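Local coordinates for cyclic GMP-AMP synthase-like receptor (Tribolium castaneum, PDB 7LT2), which catalyses the formation of the cyclic dinucleotide 2',3'-cGAMP from ATP and GTP and acts as a sensor of cytoplasmic double-stranded RNA in innate immunity, at residues R22-I27 with E187-V192; Q26-V31 with L179-S184; R310-F315 with N345-I350. All coordinates share one frame; numbering follows the deposited sequence.

Following the chain from its N terminus, helix 18-42 opens two contacts at once. Residues 26-31 meet strand 177-183 in interaction 2, and residues 22-27 meet the next strand, 188-200, in interaction 1. Interaction 2 therefore closes the inner loop and interaction 1 the outer one, the two sharing Gln26 and Ile27, with centres only 5 Å apart. Together they seat one helix on two neighbouring antiparallel strands of the nucleotidyltransferase sheet. Interaction 3 opens after both have closed; it closes a shorter, separate loop of about 30 residues between helices 301-318 and 337-354 in the helical part of the protein, its centre about 35 Å and 40 Å from those of interactions 1 and 2.

Interaction 1. Residues R22-I27 with E187-V192; sequences RGNKQI and EKIMDV
Ile189 carries the tight part of this contact, pushing its two branches against Asn24 and Ile27, one turn apart on the same face of helix 18-42. The longer branch ends in CD1, which lies 4.0 Å from Ile27 CG2; the two side chains cross at about a right angle and meet through methyl groups. CG1 of Ile189 stands anti to the carbonyl carbon (chi1 -59°), which places the CG2 methyl anti to the backbone N and 3.6 Å from Asn24 OD1. An isoleucine suits this place because branching at CB lets a single residue serve two helix positions. Asn24 looks out of place against a methyl group, but its ND2 is engaged, donating to the backbone carbonyls of Asp20, one turn back in the helix, and of Leu385. These bonds join helix 18-42 to the chain near the C terminus, while OD1 faces the methyl of Ile189.

The outer sides are looser. Arg22 and Gln26 extend from the far side of the helix, where long polar side chains can stay in solvent. Across the strand, exposed Lys188 reaches forward to Asp191, with NZ 2.8 Å from OD1 in a salt bridge. The ammonium comes to the syn side of the carboxylate, about 28° out of its plane.

Ile189 and Met190 are consecutive, yet both CB atoms start toward the helix. The cause is a classic beta bulge, in which these two residues sit opposite the single residue Ile181; the helix-like psi of Ile189 (-65°) belongs to its first position. The bulge lies in the strand that leads to Asp193, a probable catalytic magnesium ligand, and beside strand 70-77, which carries Glu70 and Asp72, likewise inferred. The contact as a whole belongs to the helix-on-sheet core of the nucleotidyltransferase fold.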
loop_
_atom_site.group_PDB
_atom_site.type_symbol
_atom_site.label_atom_id
_atom_site.label_comp_id
_atom_site.label_asym_id
_atom_site.label_seq_id
_atom_site.Cartn_x
_atom_site.Cartn_y
_atom_site.Cartn_z
ATOM N N ARG A 22 -6.305 15.088 -4.707
ATOM C CA ARG A 22 -5.090 15.873 -4.887
ATOM C C ARG A 22 -4.858 16.819 -3.715
ATOM O O ARG A 22 -3.733 16.929 -3.213
ATOM C CB ARG A 22 -5.175 16.649 -6.201
ATOM C CG ARG A 22 -4.004 17.563 -6.419
ATOM C CD ARG A 22 -4.178 18.373 -7.682
ATOM N NE ARG A 22 -3.061 19.280 -7.889
ATOM C CZ ARG A 22 -3.017 20.181 -8.858
ATOM N NH1 ARG A 22 -4.018 20.335 -9.705
ATOM N NH2 ARG A 22 -1.942 20.948 -8.980
ATOM N N GLY A 23 -5.914 17.493 -3.250
ATOM C CA GLY A 23 -5.742 18.458 -2.173
ATOM C C GLY A 23 -5.366 17.806 -0.856
ATOM O O GLY A 23 -4.491 18.292 -0.136
ATOM N N ASN A 24 -6.016 16.693 -0.522
ATOM C CA ASN A 24 -5.653 15.986 0.702
ATOM C C ASN A 24 -4.227 15.457 0.628
ATOM O O ASN A 24 -3.504 15.481 1.629
ATOM C CB ASN A 24 -6.651 14.859 0.978
ATOM C CG ASN A 24 -7.947 15.384 1.540
ATOM O OD1 ASN A 24 -7.973 15.914 2.651
ATOM N ND2 ASN A 24 -9.032 15.267 0.769
ATOM N N LYS A 25 -3.793 15.008 -0.556
ATOM C CA LYS A 25 -2.411 14.557 -0.698
ATOM C C LYS A 25 -1.429 15.697 -0.465
ATOM O O LYS A 25 -0.412 15.511 0.207
ATOM C CB LYS A 25 -2.181 13.931 -2.073
ATOM C CG LYS A 25 -2.794 12.542 -2.235
ATOM C CD LYS A 25 -2.477 11.946 -3.603
ATOM C CE LYS A 25 -3.114 10.572 -3.769
ATOM N NZ LYS A 25 -3.014 10.092 -5.179
ATOM N N GLN A 26 -1.706 16.883 -1.010
ATOM C CA GLN A 26 -0.780 17.998 -0.806
ATOM C C GLN A 26 -0.650 18.339 0.674
ATOM O O GLN A 26 0.454 18.605 1.168
ATOM C CB GLN A 26 -1.239 19.225 -1.596
ATOM C CG GLN A 26 -1.175 19.076 -3.110
ATOM C CD GLN A 26 -1.202 20.416 -3.827
ATOM O OE1 GLN A 26 -2.117 20.710 -4.592
ATOM N NE2 GLN A 26 -0.193 21.235 -3.576
ATOM N N ILE A 27 -1.771 18.342 1.394
ATOM C CA ILE A 27 -1.748 18.635 2.823
ATOM C C ILE A 27 -0.977 17.560 3.576
ATOM O O ILE A 27 -0.083 17.857 4.375
ATOM C CB ILE A 27 -3.181 18.757 3.364
ATOM C CG1 ILE A 27 -3.846 20.033 2.845
ATOM C CG2 ILE A 27 -3.175 18.678 4.890
ATOM C CD1 ILE A 27 -5.339 20.077 3.121
ATOM N N GLU A 187 -11.555 18.375 11.904
ATOM C CA GLU A 187 -11.915 17.358 10.921
ATOM C C GLU A 187 -10.751 16.408 10.668
ATOM O O GLU A 187 -9.634 16.841 10.371
ATOM C CB GLU A 187 -12.344 18.011 9.608
ATOM C CG GLU A 187 -13.584 18.902 9.707
ATOM C CD GLU A 187 -13.264 20.315 10.157
ATOM O OE1 GLU A 187 -12.088 20.591 10.475
ATOM O OE2 GLU A 187 -14.193 21.154 10.188
ATOM N N LYS A 188 -11.026 15.107 10.756
ATOM C CA LYS A 188 -10.012 14.092 10.493
ATOM C C LYS A 188 -9.659 14.051 9.009
ATOM O O LYS A 188 -10.531 14.167 8.146
ATOM C CB LYS A 188 -10.519 12.721 10.948
ATOM C CG LYS A 188 -9.556 11.572 10.713
ATOM C CD LYS A 188 -8.296 11.770 11.535
ATOM C CE LYS A 188 -7.423 10.535 11.535
ATOM N NZ LYS A 188 -7.887 9.509 12.529
ATOM N N ILE A 189 -8.367 13.885 8.709
ATOM C CA ILE A 189 -7.944 13.754 7.316
ATOM C C ILE A 189 -7.595 12.304 6.996
ATOM O O ILE A 189 -8.274 11.664 6.182
ATOM C CB ILE A 189 -6.769 14.694 6.991
ATOM C CG1 ILE A 189 -7.169 16.147 7.250
ATOM C CG2 ILE A 189 -6.337 14.502 5.544
ATOM C CD1 ILE A 189 -6.006 17.128 7.198
ATOM N N MET A 190 -6.548 11.766 7.624
ATOM C CA MET A 190 -6.141 10.394 7.330
ATOM C C MET A 190 -5.168 9.915 8.399
ATOM O O MET A 190 -4.504 10.720 9.059
ATOM C CB MET A 190 -5.496 10.282 5.944
ATOM C CG MET A 190 -6.045 9.131 5.102
ATOM S SD MET A 190 -5.631 9.249 3.358
ATOM C CE MET A 190 -6.701 10.587 2.860
ATOM N N ASP A 191 -5.106 8.589 8.563
ATOM C CA ASP A 191 -4.078 7.933 9.366
ATOM C C ASP A 191 -2.904 7.555 8.475
ATOM O O ASP A 191 -3.083 7.180 7.315
ATOM C CB ASP A 191 -4.614 6.660 10.033
ATOM C CG ASP A 191 -5.616 6.935 11.137
ATOM O OD1 ASP A 191 -5.669 8.073 11.640
ATOM O OD2 ASP A 191 -6.342 5.988 11.519
ATOM N N VAL A 192 -1.689 7.639 9.026
ATOM C CA VAL A 192 -0.476 7.288 8.291
ATOM C C VAL A 192 0.390 6.387 9.162
ATOM O O VAL A 192 0.732 6.756 10.289
ATOM C CB VAL A 192 0.323 8.538 7.868
ATOM C CG1 VAL A 192 1.517 8.145 7.010
ATOM C CG2 VAL A 192 -0.572 9.519 7.111
#

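Interaction 2. Residues Q26-V31 with L179-S184; sequences QILESV and LGISHS
Ile181 is the first residue of segment 179-184 to touch helix 18-42, and it buries the most surface here. Its CD1 methyl is shared by two helix residues: Leu28 CD2 lies 3.8 Å from Ile181 CD1, and Val31 CG1 lies 3.9 Å from the same Ile181 CD1. The two approaches differ. Leu28 crosses the isoleucine obliquely, and its CD2 also comes within 4.0 Å of Ile181 CG2, so that one leucine methyl rests against both branches. Val31 instead reaches toward Ile181 tip to tip; its CG1 stands anti to the backbone N (chi1 166°), the orientation that aims it at the strand. Branched aliphatic residues suit this buried seam, where methyl groups pack between the helix and the sheet. Ser182 then turns its CB away from the helix, as the strand's pleat requires, and a small polar residue fits that partly exposed position.

His183 brings the strand back to the helix. The carbon CE1 of its ring lies 4.1 Å from Ile27 CD1, the methyl approaching obliquely and the two side chains crossing at about a right angle. The imidazole also meets the ring of Phe166, giving it an aromatic neighbour as well as an aliphatic one.

The axes of the helix and strand segments pass 10.2 Å apart at 123°, so the helix runs slantwise over the sheet. Strand 177-183 lies between strands 164-171 and 188-200, and the helix spans all three: Val31 reaches Phe166 and Ile168, while Leu28 touches Ile189 and Met190.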
loop_
_atom_site.group_PDB
_atom_site.type_symbol
_atom_site.label_atom_id
_atom_site.label_comp_id
_atom_site.label_asym_id
_atom_site.label_seq_id
_atom_site.Cartn_x
_atom_site.Cartn_y
_atom_site.Cartn_z
ATOM N N GLN A 26 -1.706 16.883 -1.010
ATOM C CA GLN A 26 -0.780 17.998 -0.806
ATOM C C GLN A 26 -0.650 18.339 0.674
ATOM O O GLN A 26 0.454 18.605 1.168
ATOM C CB GLN A 26 -1.239 19.225 -1.596
ATOM C CG GLN A 26 -1.175 19.076 -3.110
ATOM C CD GLN A 26 -1.202 20.416 -3.827
ATOM O OE1 GLN A 26 -2.117 20.710 -4.592
ATOM N NE2 GLN A 26 -0.193 21.235 -3.576
ATOM N N ILE A 27 -1.771 18.342 1.394
ATOM C CA ILE A 27 -1.748 18.635 2.823
ATOM C C ILE A 27 -0.977 17.560 3.576
ATOM O O ILE A 27 -0.083 17.857 4.375
ATOM C CB ILE A 27 -3.181 18.757 3.364
ATOM C CG1 ILE A 27 -3.846 20.033 2.845
ATOM C CG2 ILE A 27 -3.175 18.678 4.890
ATOM C CD1 ILE A 27 -5.339 20.077 3.121
ATOM N N LEU A 28 -1.340 16.295 3.351
ATOM C CA LEU A 28 -0.722 15.194 4.080
ATOM C C LEU A 28 0.773 15.111 3.801
ATOM O O LEU A 28 1.569 14.871 4.713
ATOM C CB LEU A 28 -1.408 13.879 3.708
ATOM C CG LEU A 28 -2.836 13.708 4.228
ATOM C CD1 LEU A 28 -3.553 12.593 3.481
ATOM C CD2 LEU A 28 -2.822 13.433 5.726
ATOM N N GLU A 29 1.172 15.299 2.543
ATOM C CA GLU A 29 2.589 15.202 2.213
ATOM C C GLU A 29 3.390 16.325 2.856
ATOM O O GLU A 29 4.561 16.128 3.208
ATOM C CB GLU A 29 2.761 15.192 0.695
ATOM C CG GLU A 29 2.216 13.915 0.051
ATOM C CD GLU A 29 2.055 14.030 -1.450
ATOM O OE1 GLU A 29 2.613 14.984 -2.032
ATOM O OE2 GLU A 29 1.373 13.167 -2.045
ATOM N N SER A 30 2.774 17.491 3.045
ATOM C CA SER A 30 3.474 18.598 3.688
ATOM C C SER A 30 3.607 18.372 5.191
ATOM O O SER A 30 4.672 18.617 5.772
ATOM C CB SER A 30 2.749 19.915 3.396
ATOM O OG SER A 30 3.482 21.023 3.895
ATOM N N VAL A 31 2.544 17.900 5.842
ATOM C CA VAL A 31 2.641 17.551 7.260
ATOM C C VAL A 31 3.748 16.527 7.486
ATOM O O VAL A 31 4.568 16.662 8.402
ATOM C CB VAL A 31 1.289 17.033 7.781
ATOM C CG1 VAL A 31 1.466 16.348 9.133
ATOM C CG2 VAL A 31 0.294 18.178 7.879
ATOM N N LEU A 179 0.262 7.822 12.777
ATOM C CA LEU A 179 -0.063 9.226 12.994
ATOM C C LEU A 179 -1.467 9.494 12.466
ATOM O O LEU A 179 -1.725 9.323 11.271
ATOM C CB LEU A 179 0.935 10.149 12.295
ATOM C CG LEU A 179 2.414 10.028 12.670
ATOM C CD1 LEU A 179 3.235 11.144 11.995
ATOM C CD2 LEU A 179 2.624 10.040 14.173
ATOM N N GLY A 180 -2.365 9.917 13.352
ATOM C CA GLY A 180 -3.667 10.395 12.924
ATOM C C GLY A 180 -3.621 11.887 12.654
ATOM O O GLY A 180 -3.371 12.673 13.571
ATOM N N ILE A 181 -3.847 12.303 11.412
ATOM C CA ILE A 181 -3.669 13.694 11.007
ATOM C C ILE A 181 -5.037 14.330 10.807
ATOM O O ILE A 181 -5.871 13.803 10.060
ATOM C CB ILE A 181 -2.808 13.799 9.737
ATOM C CG1 ILE A 181 -1.428 13.182 9.999
ATOM C CG2 ILE A 181 -2.676 15.259 9.299
ATOM C CD1 ILE A 181 -0.547 13.060 8.771
ATOM N N SER A 182 -5.267 15.461 11.473
ATOM C CA SER A 182 -6.529 16.187 11.401
ATOM C C SER A 182 -6.268 17.667 11.155
ATOM O O SER A 182 -5.194 18.190 11.458
ATOM C CB SER A 182 -7.348 16.035 12.693
ATOM O OG SER A 182 -7.640 14.679 12.983
ATOM N N HIS A 183 -7.270 18.346 10.602
ATOM C CA HIS A 183 -7.260 19.803 10.621
ATOM C C HIS A 183 -7.314 20.292 12.065
ATOM O O HIS A 183 -7.912 19.650 12.933
ATOM C CB HIS A 183 -8.455 20.363 9.844
ATOM C CG HIS A 183 -8.439 20.032 8.385
ATOM N ND1 HIS A 183 -7.751 20.785 7.460
ATOM C CD2 HIS A 183 -9.027 19.028 7.692
ATOM C CE1 HIS A 183 -7.908 20.255 6.259
ATOM N NE2 HIS A 183 -8.680 19.189 6.372
ATOM N N SER A 184 -6.676 21.439 12.327
ATOM C CA SER A 184 -6.774 22.027 13.660
ATOM C C SER A 184 -8.210 22.384 14.020
ATOM O O SER A 184 -8.531 22.495 15.209
ATOM C CB SER A 184 -5.884 23.269 13.771
ATOM O OG SER A 184 -6.388 24.331 12.979
#

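Interaction 3. Residues R310-F315 with N345-I350; sequences REYNEF and NRIGYI
Ile347 faces both Tyr312 and Asn313, and most of the contact consists of van der Waals packing around its side chain. Its CD1 methyl lies 3.8 Å from Tyr312 CE2, the two side chains meeting at about a right angle, with the methyl oblique to the ring. CG2, the branch anti to the backbone N, works on the other neighbour: it is 3.8 Å from Asn313 CB. Asn313 and Ile347 slide past each other in opposite directions, so they touch side by side near their bases. This side-by-side arrangement accompanies the closest backbone approach, with the CA atoms of Asn313 and Ile347 6.5 Å apart. Gly348 belongs to the same group; having no side chain, it lets Asn313 come close to its backbone. The beta-branched isoleucine is apt for a buried position that must fill space toward two residues at once.

Polar interactions lie around this patch. Tyr312 combines both roles: its ring carbons pack on Ile347 while the phenol OH is hydrogen-bonded to NE2 of His273, so a buried aromatic keeps its hydroxyl satisfied. At the exposed edge Arg310 forms a salt bridge with Glu355, just past the end of helix 337-354; a long, flexible side chain suits that span.

The two helix segments run nearly antiparallel, at 159°, with axes 9.8 Å apart. Two more helices of the region, 258-272 and 278-291, pack against the pair. Tyr312 touches Ile265 of helix 258-272 and Ile281 of helix 278-291, the latter probably an ATP-binding residue, while Ile350 packs on Leu268. Phe315 reaches Val284 of helix 278-291, whose end carries the manganese-binding residues Ile289 and Glu290.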
loop_
_atom_site.group_PDB
_atom_site.type_symbol
_atom_site.label_atom_id
_atom_site.label_comp_id
_atom_site.label_asym_id
_atom_site.label_seq_id
_atom_site.Cartn_x
_atom_site.Cartn_y
_atom_site.Cartn_z
ATOM N N ARG A 310 -15.478 -11.989 -14.723
ATOM C CA ARG A 310 -15.478 -13.405 -15.077
ATOM C C ARG A 310 -14.122 -14.050 -14.807
ATOM O O ARG A 310 -14.052 -15.169 -14.282
ATOM C CB ARG A 310 -15.860 -13.572 -16.548
ATOM C CG ARG A 310 -17.307 -13.225 -16.868
ATOM C CD ARG A 310 -17.601 -13.450 -18.343
ATOM N NE ARG A 310 -18.920 -12.956 -18.723
ATOM C CZ ARG A 310 -20.040 -13.656 -18.618
ATOM N NH1 ARG A 310 -20.042 -14.894 -18.149
ATOM N NH2 ARG A 310 -21.188 -13.100 -18.996
ATOM N N GLU A 311 -13.031 -13.360 -15.173
ATOM C CA GLU A 311 -11.693 -13.920 -14.991
ATOM C C GLU A 311 -11.319 -13.967 -13.510
ATOM O O GLU A 311 -10.679 -14.925 -13.058
ATOM C CB GLU A 311 -10.668 -13.124 -15.815
ATOM C CG GLU A 311 -10.241 -13.815 -17.109
ATOM C CD GLU A 311 -9.489 -15.098 -16.849
ATOM O OE1 GLU A 311 -8.339 -15.014 -16.364
ATOM O OE2 GLU A 311 -10.054 -16.183 -17.129
ATOM N N TYR A 312 -11.723 -12.949 -12.744
ATOM C CA TYR A 312 -11.569 -12.971 -11.291
ATOM C C TYR A 312 -12.257 -14.190 -10.682
ATOM O O TYR A 312 -11.690 -14.866 -9.812
ATOM C CB TYR A 312 -12.124 -11.663 -10.718
ATOM C CG TYR A 312 -12.294 -11.593 -9.218
ATOM C CD1 TYR A 312 -11.206 -11.711 -8.369
ATOM C CD2 TYR A 312 -13.541 -11.353 -8.658
ATOM C CE1 TYR A 312 -11.361 -11.627 -6.997
ATOM C CE2 TYR A 312 -13.707 -11.261 -7.293
ATOM C CZ TYR A 312 -12.615 -11.397 -6.467
ATOM O OH TYR A 312 -12.787 -11.302 -5.105
ATOM N N ASN A 313 -13.469 -14.505 -11.148
ATOM C CA ASN A 313 -14.158 -15.692 -10.656
ATOM C C ASN A 313 -13.395 -16.971 -10.981
ATOM O O ASN A 313 -13.401 -17.915 -10.182
ATOM C CB ASN A 313 -15.572 -15.756 -11.232
ATOM C CG ASN A 313 -16.476 -16.677 -10.441
ATOM O OD1 ASN A 313 -16.228 -16.940 -9.266
ATOM N ND2 ASN A 313 -17.526 -17.172 -11.080
ATOM N N GLU A 314 -12.726 -17.025 -12.139
ATOM C CA GLU A 314 -11.974 -18.228 -12.496
ATOM C C GLU A 314 -10.783 -18.443 -11.568
ATOM O O GLU A 314 -10.449 -19.588 -11.238
ATOM C CB GLU A 314 -11.511 -18.155 -13.951
ATOM C CG GLU A 314 -12.641 -18.117 -14.963
ATOM C CD GLU A 314 -13.463 -19.392 -14.981
ATOM O OE1 GLU A 314 -12.986 -20.424 -14.458
ATOM O OE2 GLU A 314 -14.592 -19.363 -15.520
ATOM N N PHE A 315 -10.115 -17.361 -11.157
ATOM C CA PHE A 315 -9.057 -17.481 -10.156
ATOM C C PHE A 315 -9.601 -18.046 -8.851
ATOM O O PHE A 315 -9.008 -18.950 -8.255
ATOM C CB PHE A 315 -8.406 -16.119 -9.903
ATOM C CG PHE A 315 -7.364 -15.734 -10.923
ATOM C CD1 PHE A 315 -6.052 -16.162 -10.792
ATOM C CD2 PHE A 315 -7.691 -14.916 -11.992
ATOM C CE1 PHE A 315 -5.087 -15.797 -11.721
ATOM C CE2 PHE A 315 -6.736 -14.544 -12.919
ATOM C CZ PHE A 315 -5.429 -14.986 -12.784
ATOM N N ASN A 345 -19.335 -19.510 -6.194
ATOM C CA ASN A 345 -20.739 -19.717 -6.534
ATOM C C ASN A 345 -21.532 -18.418 -6.424
ATOM O O ASN A 345 -22.398 -18.141 -7.263
ATOM C CB ASN A 345 -21.347 -20.793 -5.635
ATOM C CG ASN A 345 -20.795 -22.180 -5.924
ATOM O OD1 ASN A 345 -20.262 -22.442 -7.002
ATOM N ND2 ASN A 345 -20.932 -23.080 -4.958
ATOM N N ARG A 346 -21.260 -17.623 -5.384
ATOM C CA ARG A 346 -21.847 -16.291 -5.254
ATOM C C ARG A 346 -21.615 -15.462 -6.509
ATOM O O ARG A 346 -22.553 -14.910 -7.094
ATOM C CB ARG A 346 -21.228 -15.567 -4.060
ATOM C CG ARG A 346 -21.998 -15.562 -2.772
ATOM C CD ARG A 346 -21.418 -14.442 -1.921
ATOM N NE ARG A 346 -21.721 -14.557 -0.502
ATOM C CZ ARG A 346 -22.607 -13.808 0.135
ATOM N NH1 ARG A 346 -23.336 -12.904 -0.502
ATOM N NH2 ARG A 346 -22.762 -13.964 1.446
ATOM N N ILE A 347 -20.352 -15.344 -6.914
ATOM C CA ILE A 347 -19.995 -14.479 -8.030
ATOM C C ILE A 347 -20.614 -14.993 -9.321
ATOM O O ILE A 347 -21.076 -14.208 -10.158
ATOM C CB ILE A 347 -18.464 -14.368 -8.126
ATOM C CG1 ILE A 347 -17.906 -13.752 -6.839
ATOM C CG2 ILE A 347 -18.055 -13.556 -9.342
ATOM C CD1 ILE A 347 -16.402 -13.830 -6.726
ATOM N N GLY A 348 -20.653 -16.315 -9.496
ATOM C CA GLY A 348 -21.293 -16.874 -10.675
ATOM C C GLY A 348 -22.764 -16.514 -10.766
ATOM O O GLY A 348 -23.263 -16.182 -11.844
ATOM N N TYR A 349 -23.480 -16.581 -9.639
ATOM C CA TYR A 349 -24.871 -16.142 -9.625
ATOM C C TYR A 349 -24.989 -14.678 -10.023
ATOM O O TYR A 349 -25.894 -14.304 -10.776
ATOM C CB TYR A 349 -25.491 -16.354 -8.242
ATOM C CG TYR A 349 -26.557 -15.323 -7.920
ATOM C CD1 TYR A 349 -27.837 -15.430 -8.449
ATOM C CD2 TYR A 349 -26.275 -14.230 -7.108
ATOM C CE1 TYR A 349 -28.812 -14.483 -8.170
ATOM C CE2 TYR A 349 -27.239 -13.279 -6.824
ATOM C CZ TYR A 349 -28.505 -13.410 -7.357
ATOM O OH TYR A 349 -29.464 -12.464 -7.075
ATOM N N ILE A 350 -24.090 -13.835 -9.511
ATOM C CA ILE A 350 -24.145 -12.410 -9.823
ATOM C C ILE A 350 -23.913 -12.183 -11.310
ATOM O O ILE A 350 -24.633 -11.407 -11.953
ATOM C CB ILE A 350 -23.133 -11.638 -8.956
ATOM C CG1 ILE A 350 -23.554 -11.704 -7.484
ATOM C CG2 ILE A 350 -23.007 -10.193 -9.429
ATOM C CD1 ILE A 350 -22.543 -11.128 -6.519
#